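Local coordinates for uncharacterized protein (Methanocella paludicola, PDB 5DMP) that probably removes 3'-phosphates and ribonucleotides from DNA ends during archaeal non-homologous end joining, as in the LigD phosphoesterase family, at residues A[20-25]-A[80-85]; A[27-32]-A[99-104]. All blocks are in the same frame, centred on the assembly; numbering follows the deposited sequence.

Contact 1: A[20-25]-A[80-85]; sequences LRLEMG and GTYRNL. With VN4 (oxido(dioxo)vanadium), chain J.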
ATOM      1  N   LEU A  20       2.905   1.450   1.406  1.00 25.35           N
ATOM      2  CA  LEU A  20       2.155   0.279   1.000  1.00 25.39           C
ATOM      3  C   LEU A  20       3.077  -0.960   0.986  1.00 24.91           C
ATOM      4  O   LEU A  20       4.190  -0.873   0.458  1.00 25.69           O
ATOM      5  CB  LEU A  20       1.672   0.460  -0.476  1.00 23.60           C
ATOM      6  CG  LEU A  20       1.158  -0.786  -1.161  1.00 23.90           C
ATOM      7  CD1 LEU A  20      -0.228  -1.202  -0.534  1.00 22.97           C
ATOM      8  CD2 LEU A  20       0.954  -0.412  -2.640  1.00 28.85           C
ATOM      9  N   ARG A  21       2.598  -2.105   1.497  1.00 23.67           N
ATOM     10  CA  ARG A  21       3.501  -3.305   1.439  1.00 24.25           C
ATOM     11  C   ARG A  21       2.720  -4.528   1.080  1.00 24.76           C
ATOM     12  O   ARG A  21       1.538  -4.713   1.457  1.00 24.00           O
ATOM     13  CB  ARG A  21       4.196  -3.527   2.851  1.00 23.73           C
ATOM     14  CG  ARG A  21       4.541  -2.268   3.572  1.00 22.53           C
ATOM     15  CD  ARG A  21       5.380  -2.648   4.889  1.00 23.84           C
ATOM     16  NE  ARG A  21       5.575  -1.445   5.660  1.00 24.96           N
ATOM     17  CZ  ARG A  21       6.517  -0.528   5.477  1.00 26.04           C
ATOM     18  NH1 ARG A  21       7.443  -0.645   4.508  1.00 29.81           N
ATOM     19  NH2 ARG A  21       6.545   0.509   6.235  1.00 28.63           N
ATOM     20  N   LEU A  22       3.339  -5.385   0.293  1.00 22.22           N
ATOM     21  CA  LEU A  22       2.676  -6.593  -0.077  1.00 22.66           C
ATOM     22  C   LEU A  22       3.661  -7.765   0.182  1.00 24.43           C
ATOM     23  O   LEU A  22       4.828  -7.719  -0.292  1.00 26.39           O
ATOM     24  CB  LEU A  22       2.383  -6.628  -1.612  1.00 24.65           C
ATOM     25  CG  LEU A  22       1.415  -5.522  -2.102  1.00 23.35           C
ATOM     26  CD1 LEU A  22       1.422  -5.562  -3.639  1.00 29.25           C
ATOM     27  CD2 LEU A  22       0.010  -5.800  -1.538  1.00 23.31           C
ATOM     28  N   GLU A  23       3.149  -8.812   0.795  1.00 24.42           N
ATOM     29  CA  GLU A  23       4.020 -10.000   1.082  1.00 26.88           C
ATOM     30  C   GLU A  23       4.317 -10.795  -0.165  1.00 29.05           C
ATOM     31  O   GLU A  23       3.375 -11.271  -0.850  1.00 29.16           O
ATOM     32  CB  GLU A  23       3.301 -10.856   2.059  1.00 28.14           C
ATOM     33  CG  GLU A  23       4.131 -12.117   2.410  1.00 33.36           C
ATOM     34  CD  GLU A  23       3.430 -13.055   3.374  1.00 37.07           C
ATOM     35  OE1 GLU A  23       2.350 -12.738   3.946  1.00 35.37           O
ATOM     36  OE2 GLU A  23       4.017 -14.129   3.611  1.00 43.29           O
ATOM     37  N   MET A  24       5.609 -10.965  -0.465  1.00 29.99           N
ATOM     38  CA  MET A  24       6.026 -11.979  -1.446  1.00 33.44           C
ATOM     39  C   MET A  24       7.470 -12.422  -1.204  1.00 40.93           C
ATOM     40  O   MET A  24       8.285 -11.650  -0.640  1.00 38.16           O
ATOM     41  CB  MET A  24       5.877 -11.464  -2.882  1.00 39.47           C
ATOM     42  CG  MET A  24       6.425 -10.080  -3.195  1.00 43.10           C
ATOM     43  SD  MET A  24       5.980  -9.395  -4.836  1.00 42.21           S
ATOM     44  CE  MET A  24       4.676  -8.199  -4.532  1.00 45.12           C
ATOM     45  N   GLY A  25       7.777 -13.667  -1.593  1.00 42.50           N
ATOM     46  CA  GLY A  25       9.143 -14.199  -1.421  1.00 46.41           C
ATOM     47  C   GLY A  25       9.707 -14.022  -0.013  1.00 44.95           C
ATOM     48  O   GLY A  25      10.896 -13.698   0.167  1.00 46.61           O
ATOM     49  N   GLY A  80      -4.817  -6.471   5.758  1.00 25.88           N
ATOM     50  CA  GLY A  80      -5.643  -7.602   5.348  1.00 28.65           C
ATOM     51  C   GLY A  80      -4.739  -8.499   4.510  1.00 27.53           C
ATOM     52  O   GLY A  80      -3.579  -8.731   4.842  1.00 28.66           O
ATOM     53  N   THR A  81      -5.299  -9.007   3.439  1.00 26.11           N
ATOM     54  CA  THR A  81      -4.591  -9.913   2.558  1.00 27.06           C
ATOM     55  C   THR A  81      -4.853  -9.442   1.127  1.00 26.55           C
ATOM     56  O   THR A  81      -5.524  -8.399   0.936  1.00 27.18           O
ATOM     57  CB  THR A  81      -5.135 -11.381   2.721  1.00 31.62           C
ATOM     58  OG1 THR A  81      -6.540 -11.422   2.467  1.00 31.04           O
ATOM     59  CG2 THR A  81      -4.902 -11.902   4.183  1.00 37.26           C
ATOM     60  N   TYR A  82      -4.317 -10.141   0.128  1.00 25.80           N
ATOM     61  CA  TYR A  82      -4.643  -9.784  -1.256  1.00 26.48           C
ATOM     62  C   TYR A  82      -4.626 -11.030  -2.101  1.00 29.75           C
ATOM     63  O   TYR A  82      -4.087 -12.059  -1.670  1.00 30.71           O
ATOM     64  CB  TYR A  82      -3.588  -8.752  -1.784  1.00 26.32           C
ATOM     65  CG  TYR A  82      -2.211  -9.333  -2.011  1.00 24.84           C
ATOM     66  CD1 TYR A  82      -1.862  -9.853  -3.263  1.00 29.71           C
ATOM     67  CD2 TYR A  82      -1.235  -9.320  -0.979  1.00 26.31           C
ATOM     68  CE1 TYR A  82      -0.590 -10.353  -3.510  1.00 34.06           C
ATOM     69  CE2 TYR A  82       0.039  -9.854  -1.208  1.00 25.83           C
ATOM     70  CZ  TYR A  82       0.352 -10.361  -2.430  1.00 31.88           C
ATOM     71  OH  TYR A  82       1.597 -10.864  -2.627  1.00 34.11           O
ATOM     72  N   ARG A  83      -5.194 -10.941  -3.294  1.00 26.66           N
ATOM     73  CA  ARG A  83      -5.197 -12.044  -4.239  1.00 31.61           C
ATOM     74  C   ARG A  83      -4.530 -11.517  -5.504  1.00 32.82           C
ATOM     75  O   ARG A  83      -4.734 -10.364  -5.922  1.00 29.83           O
ATOM     76  CB  ARG A  83      -6.654 -12.490  -4.619  1.00 30.53           C
ATOM     77  CG  ARG A  83      -7.476 -12.975  -3.451  1.00 40.03           C
ATOM     78  CD  ARG A  83      -8.838 -13.486  -3.932  1.00 39.50           C
ATOM     79  NE  ARG A  83      -9.938 -12.493  -3.827  1.00 39.64           N
ATOM     80  CZ  ARG A  83     -10.451 -11.963  -4.892  1.00 35.52           C
ATOM     81  NH1 ARG A  83      -9.918 -12.268  -6.100  1.00 47.24           N
ATOM     82  NH2 ARG A  83     -11.512 -11.156  -4.782  1.00 31.34           N
ATOM     83  N   ASN A  84      -3.754 -12.382  -6.150  1.00 28.31           N
ATOM     84  CA  ASN A  84      -3.042 -11.950  -7.346  1.00 30.29           C
ATOM     85  C   ASN A  84      -3.984 -12.169  -8.558  1.00 31.83           C
ATOM     86  O   ASN A  84      -4.232 -13.324  -8.934  1.00 32.98           O
ATOM     87  CB  ASN A  84      -1.816 -12.847  -7.510  1.00 31.16           C
ATOM     88  CG  ASN A  84      -1.113 -12.601  -8.838  1.00 34.97           C
ATOM     89  OD1 ASN A  84      -1.413 -11.632  -9.563  1.00 31.32           O
ATOM     90  ND2 ASN A  84      -0.149 -13.450  -9.135  1.00 38.47           N
ATOM     91  N   LEU A  85      -4.476 -11.084  -9.180  1.00 29.81           N
ATOM     92  CA  LEU A  85      -5.419 -11.215 -10.297  1.00 27.49           C
ATOM     93  C   LEU A  85      -4.732 -11.815 -11.532  1.00 31.85           C
ATOM     94  O   LEU A  85      -5.422 -12.360 -12.415  1.00 34.67           O
ATOM     95  CB  LEU A  85      -6.039  -9.849 -10.642  1.00 29.08           C
ATOM     96  CG  LEU A  85      -6.985  -9.382  -9.510  1.00 30.12           C
ATOM     97  CD1 LEU A  85      -7.450  -7.980  -9.760  1.00 35.04           C
ATOM     98  CD2 LEU A  85      -8.153 -10.336  -9.373  1.00 32.08           C
TER
HETATM   99  V   VN4 J 209       9.420   2.325   7.479  1.00 64.29           V
HETATM  100  O1  VN4 J 209      10.884   1.342   8.236  1.00 56.12           O
HETATM  101  O2  VN4 J 209       8.204   2.769   8.914  1.00 46.00           O
HETATM  102  O3  VN4 J 209       9.336   2.707   5.622  1.00 58.94           O
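Tyr82 gives its phenolic hydrogen to the main-chain carbonyl of Glu23. The bond is short, with Tyr82 OH 2.5 Å from Glu23 O. The acceptor lies at the edge of the phenol ring, near its plane. The hydroxyl lies 32° out of the plane of the Glu23 carbonyl. Leu22 covers one face of the same ring. Its methyl CD2 makes a CH-pi contact, 4.2 Å from the centroid of the Tyr82 ring, and comes nearest at Tyr82 CD2.

With chi1 at 70°, Tyr82 CG sits in the gap flanked by its own backbone N and C, and the ring reaches across to strand 16-24. The axes of the two short strand segments come within 8.1 Å and cross at 64°. The strands do not pair here. Strand 5-12 pairs antiparallel with both, so Tyr82 reaches from one neighbour of that strand to the other. A phenylalanine in place of Tyr82 would probably keep the Leu22 contact but leave the Glu23 carbonyl without this hydroxyl donor.

Further out, the Glu23 carboxylate turns to His3 and the backbone of Ile5, and Ile97 and Pro4 pack on Tyr82. Arg21 leaves the strand on the opposite side from Leu22, toward the bound oxido(dioxo)vanadium, which His53 and Tyr57 hydrogen-bond. With its hydroxyl on a main-chain carbonyl and one face against a methyl, the Tyr82 ring is probably fixed in position between the strands.

Contact 2: A[27-32]-A[99-104]; sequences VLKSWA and QSYDQG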
ATOM      1  N   VAL A  27       9.079 -11.706   2.331  1.00 35.93           N
ATOM      2  CA  VAL A  27       9.298 -10.375   2.948  1.00 30.48           C
ATOM      3  C   VAL A  27       8.088  -9.485   2.559  1.00 31.32           C
ATOM      4  O   VAL A  27       7.267  -9.932   1.788  1.00 32.84           O
ATOM      5  CB  VAL A  27      10.569  -9.670   2.439  1.00 35.20           C
ATOM      6  CG1 VAL A  27      11.839 -10.464   2.859  1.00 35.54           C
ATOM      7  CG2 VAL A  27      10.531  -9.416   0.943  1.00 33.01           C
ATOM      8  N   LEU A  28       8.075  -8.244   3.029  1.00 27.56           N
ATOM      9  CA  LEU A  28       7.048  -7.290   2.601  1.00 26.56           C
ATOM     10  C   LEU A  28       7.736  -6.347   1.601  1.00 25.08           C
ATOM     11  O   LEU A  28       8.563  -5.508   1.981  1.00 28.46           O
ATOM     12  CB  LEU A  28       6.603  -6.471   3.853  1.00 25.82           C
ATOM     13  CG  LEU A  28       5.879  -7.329   4.905  1.00 24.53           C
ATOM     14  CD1 LEU A  28       5.392  -6.445   6.084  1.00 26.77           C
ATOM     15  CD2 LEU A  28       4.691  -8.130   4.394  1.00 26.67           C
ATOM     16  N   LYS A  29       7.415  -6.474   0.304  1.00 26.43           N
ATOM     17  CA  LYS A  29       7.876  -5.519  -0.690  1.00 26.19           C
ATOM     18  C   LYS A  29       7.131  -4.193  -0.475  1.00 25.92           C
ATOM     19  O   LYS A  29       5.917  -4.231  -0.258  1.00 25.94           O
ATOM     20  CB  LYS A  29       7.522  -6.058  -2.130  1.00 30.53           C
ATOM     21  CG  LYS A  29       8.031  -7.454  -2.510  1.00 35.21           C
ATOM     22  CD  LYS A  29       9.565  -7.541  -2.430  1.00 36.42           C
ATOM     23  CE  LYS A  29      10.229  -6.566  -3.363  1.00 46.12           C
ATOM     24  NZ  LYS A  29      11.699  -6.903  -3.299  1.00 49.99           N
ATOM     25  N   SER A  30       7.838  -3.060  -0.511  1.00 25.03           N
ATOM     26  CA  SER A  30       7.316  -1.843   0.085  1.00 25.65           C
ATOM     27  C   SER A  30       7.446  -0.700  -0.926  1.00 30.02           C
ATOM     28  O   SER A  30       8.424  -0.626  -1.661  1.00 28.97           O
ATOM     29  CB  SER A  30       8.106  -1.497   1.341  1.00 24.09           C
ATOM     30  OG  SER A  30       7.880  -2.567   2.296  1.00 25.77           O
ATOM     31  N   TRP A  31       6.526   0.243  -0.841  1.00 24.15           N
ATOM     32  CA  TRP A  31       6.585   1.473  -1.623  1.00 26.12           C
ATOM     33  C   TRP A  31       6.126   2.610  -0.741  1.00 30.31           C
ATOM     34  O   TRP A  31       5.162   2.455   0.058  1.00 28.28           O
ATOM     35  CB  TRP A  31       5.598   1.395  -2.797  1.00 25.07           C
ATOM     36  CG  TRP A  31       5.894   0.418  -3.920  1.00 26.89           C
ATOM     37  CD1 TRP A  31       6.466   0.739  -5.169  1.00 25.99           C
ATOM     38  CD2 TRP A  31       5.594  -0.986  -3.973  1.00 25.58           C
ATOM     39  NE1 TRP A  31       6.534  -0.411  -5.942  1.00 28.55           N
ATOM     40  CE2 TRP A  31       6.020  -1.473  -5.247  1.00 26.49           C
ATOM     41  CE3 TRP A  31       5.004  -1.909  -3.069  1.00 25.89           C
ATOM     42  CZ2 TRP A  31       5.859  -2.834  -5.639  1.00 28.23           C
ATOM     43  CZ3 TRP A  31       4.887  -3.224  -3.420  1.00 28.98           C
ATOM     44  CH2 TRP A  31       5.352  -3.708  -4.707  1.00 29.19           C
ATOM     45  N   ALA A  32       6.738   3.784  -0.901  1.00 25.65           N
ATOM     46  CA  ALA A  32       6.222   4.962  -0.219  1.00 27.67           C
ATOM     47  C   ALA A  32       5.247   5.668  -1.159  1.00 30.37           C
ATOM     48  O   ALA A  32       5.596   5.952  -2.312  1.00 33.27           O
ATOM     49  CB  ALA A  32       7.368   5.908   0.154  1.00 30.87           C
ATOM     50  N   GLN A  99       6.697 -13.003 -10.469  1.00 39.19           N
ATOM     51  CA  GLN A  99       6.836 -12.715 -11.935  1.00 39.53           C
ATOM     52  C   GLN A  99       6.206 -11.374 -12.292  1.00 38.04           C
ATOM     53  O   GLN A  99       6.781 -10.591 -13.071  1.00 34.87           O
ATOM     54  CB  GLN A  99       6.141 -13.765 -12.796  1.00 39.13           C
ATOM     55  CG  GLN A  99       6.787 -15.115 -12.682  1.00 47.55           C
ATOM     56  CD  GLN A  99       6.056 -16.191 -13.432  1.00 54.24           C
ATOM     57  OE1 GLN A  99       4.811 -16.252 -13.471  1.00 45.46           O
ATOM     58  NE2 GLN A  99       6.843 -17.106 -14.001  1.00 56.67           N
ATOM     59  N   SER A 100       5.017 -11.119 -11.723  1.00 35.88           N
ATOM     60  CA  SER A 100       4.410  -9.773 -11.833  1.00 34.67           C
ATOM     61  C   SER A 100       5.324  -8.647 -11.372  1.00 32.21           C
ATOM     62  O   SER A 100       5.471  -7.619 -12.077  1.00 33.98           O
ATOM     63  CB  SER A 100       3.067  -9.732 -11.038  1.00 29.90           C
ATOM     64  OG  SER A 100       2.162 -10.684 -11.595  1.00 31.90           O
ATOM     65  N   TYR A 101       5.928  -8.788 -10.179  1.00 31.49           N
ATOM     66  CA  TYR A 101       6.767  -7.745  -9.648  1.00 32.87           C
ATOM     67  C   TYR A 101       7.988  -7.546 -10.579  1.00 35.20           C
ATOM     68  O   TYR A 101       8.307  -6.402 -10.975  1.00 34.22           O
ATOM     69  CB  TYR A 101       7.271  -8.142  -8.257  1.00 38.38           C
ATOM     70  CG  TYR A 101       8.182  -7.113  -7.650  1.00 39.26           C
ATOM     71  CD1 TYR A 101       9.583  -7.104  -7.897  1.00 47.96           C
ATOM     72  CD2 TYR A 101       7.672  -6.179  -6.769  1.00 41.17           C
ATOM     73  CE1 TYR A 101      10.398  -6.133  -7.302  1.00 47.24           C
ATOM     74  CE2 TYR A 101       8.479  -5.229  -6.157  1.00 42.00           C
ATOM     75  CZ  TYR A 101       9.816  -5.196  -6.438  1.00 50.57           C
ATOM     76  OH  TYR A 101      10.482  -4.182  -5.798  1.00 56.83           O
ATOM     77  N   ASP A 102       8.643  -8.676 -10.913  1.00 38.26           N
ATOM     78  CA  ASP A 102       9.796  -8.642 -11.857  1.00 42.01           C
ATOM     79  C   ASP A 102       9.440  -7.980 -13.174  1.00 40.41           C
ATOM     80  O   ASP A 102      10.196  -7.169 -13.647  1.00 41.64           O
ATOM     81  CB  ASP A 102      10.404 -10.025 -12.073  1.00 42.47           C
ATOM     82  CG  ASP A 102      11.106 -10.552 -10.819  1.00 50.64           C
ATOM     83  OD1 ASP A 102      11.458  -9.745  -9.927  1.00 49.35           O
ATOM     84  OD2 ASP A 102      11.297 -11.786 -10.722  1.00 56.62           O
ATOM     85  N   GLN A 103       8.264  -8.258 -13.721  1.00 41.38           N
ATOM     86  CA  GLN A 103       7.838  -7.581 -14.945  1.00 39.29           C
ATOM     87  C   GLN A 103       7.393  -6.104 -14.774  1.00 42.03           C
ATOM     88  O   GLN A 103       7.227  -5.387 -15.765  1.00 39.61           O
ATOM     89  CB  GLN A 103       6.753  -8.402 -15.652  1.00 46.35           C
ATOM     90  CG  GLN A 103       6.184  -7.785 -16.941  1.00 54.51           C
ATOM     91  CD  GLN A 103       5.059  -8.624 -17.566  1.00 59.24           C
ATOM     92  OE1 GLN A 103       3.989  -8.759 -16.992  1.00 57.99           O
ATOM     93  NE2 GLN A 103       5.315  -9.202 -18.746  1.00 60.78           N
ATOM     94  N   GLY A 104       7.195  -5.631 -13.542  1.00 37.22           N
ATOM     95  CA  GLY A 104       6.766  -4.223 -13.326  1.00 32.63           C
ATOM     96  C   GLY A 104       5.266  -4.013 -13.585  1.00 32.56           C
ATOM     97  O   GLY A 104       4.834  -2.889 -13.911  1.00 32.30           O
TER
HETATM   98  O   HOH W   1       9.378  -2.637  -3.690  1.00 40.26           O
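Lys29 lays its CE methylene against the hydroxyl end of Tyr101. Lys29 CE is 3.4 Å from Tyr101 CZ and equally near the hydroxyl oxygen. Lys29 and Tyr101 lie roughly perpendicular. The lysine chain is folded, bent at chi2 (-59°) and again at chi3 (-60°), and this brings CE to the phenol while the ammonium goes on to a salt bridge with Asp52. Tyr101 thus touches the aliphatic part of Lys29, and the charge is answered by another strand.

Trp31 meets the tyrosine from a second direction, with its benzo ring. Trp31 CZ2 lies 3.6 Å from Tyr101 CE2. The centroids of the six-membered ring of Trp31 and the Tyr101 ring are 5.9 Å apart, with planes at 57°. The pair is oblique. Tyr101 and Trp31 run antiparallel, with Trp31 CH2 near the plane of the tyrosine ring at its edge.

No direct hydrogen bond joins the two segments, but a water bridges them. It donates to the main-chain carbonyl, 3.0 Å from Ser30 O, and is hydrogen-bonded to the phenol, 2.8 Å from Tyr101 OH. The same water sits over the centre of the Trp31 ring, 3.9 Å above its plane, and lies near the plane of the Tyr101 ring. It links the tyrosine hydroxyl to the main chain of strand 27-33.

On the helix side, Gly104 follows the last helical turn in a Schellman motif. Its positive phi suits a glycine, and Gly104 N bonds back to Tyr101 O. Tyr101 rests the last turn of this helix on strand 27-33, which lies between strands 16-24 and 45-53 in the antiparallel sheet. Trp132 meets both aromatic rings, edge-to-face with Trp31, and Ile106 of strand 105-111 packs on both as well.

From the N terminus the chain runs through strand 5-12, then into strand 16-24, the first half of contact 1. It turns back into strand 27-33, the first half of contact 2. Contact 1 closes a loop of 54 residues when strand 72-84 arrives. Contact 2 closes one of 66 residues at helix 97-103. The segments alternate, so the two loops cross. Their centres are 9 Å apart. They join directly because strands 16-24 and 27-33 are antiparallel neighbours, with backbone hydrogen bonds between Leu20 and Trp31 and between Leu22 and Lys29. Met24 also packs on Lys29. Together the contacts tie this hairpin to strand 72-84 and to the helix that follows it.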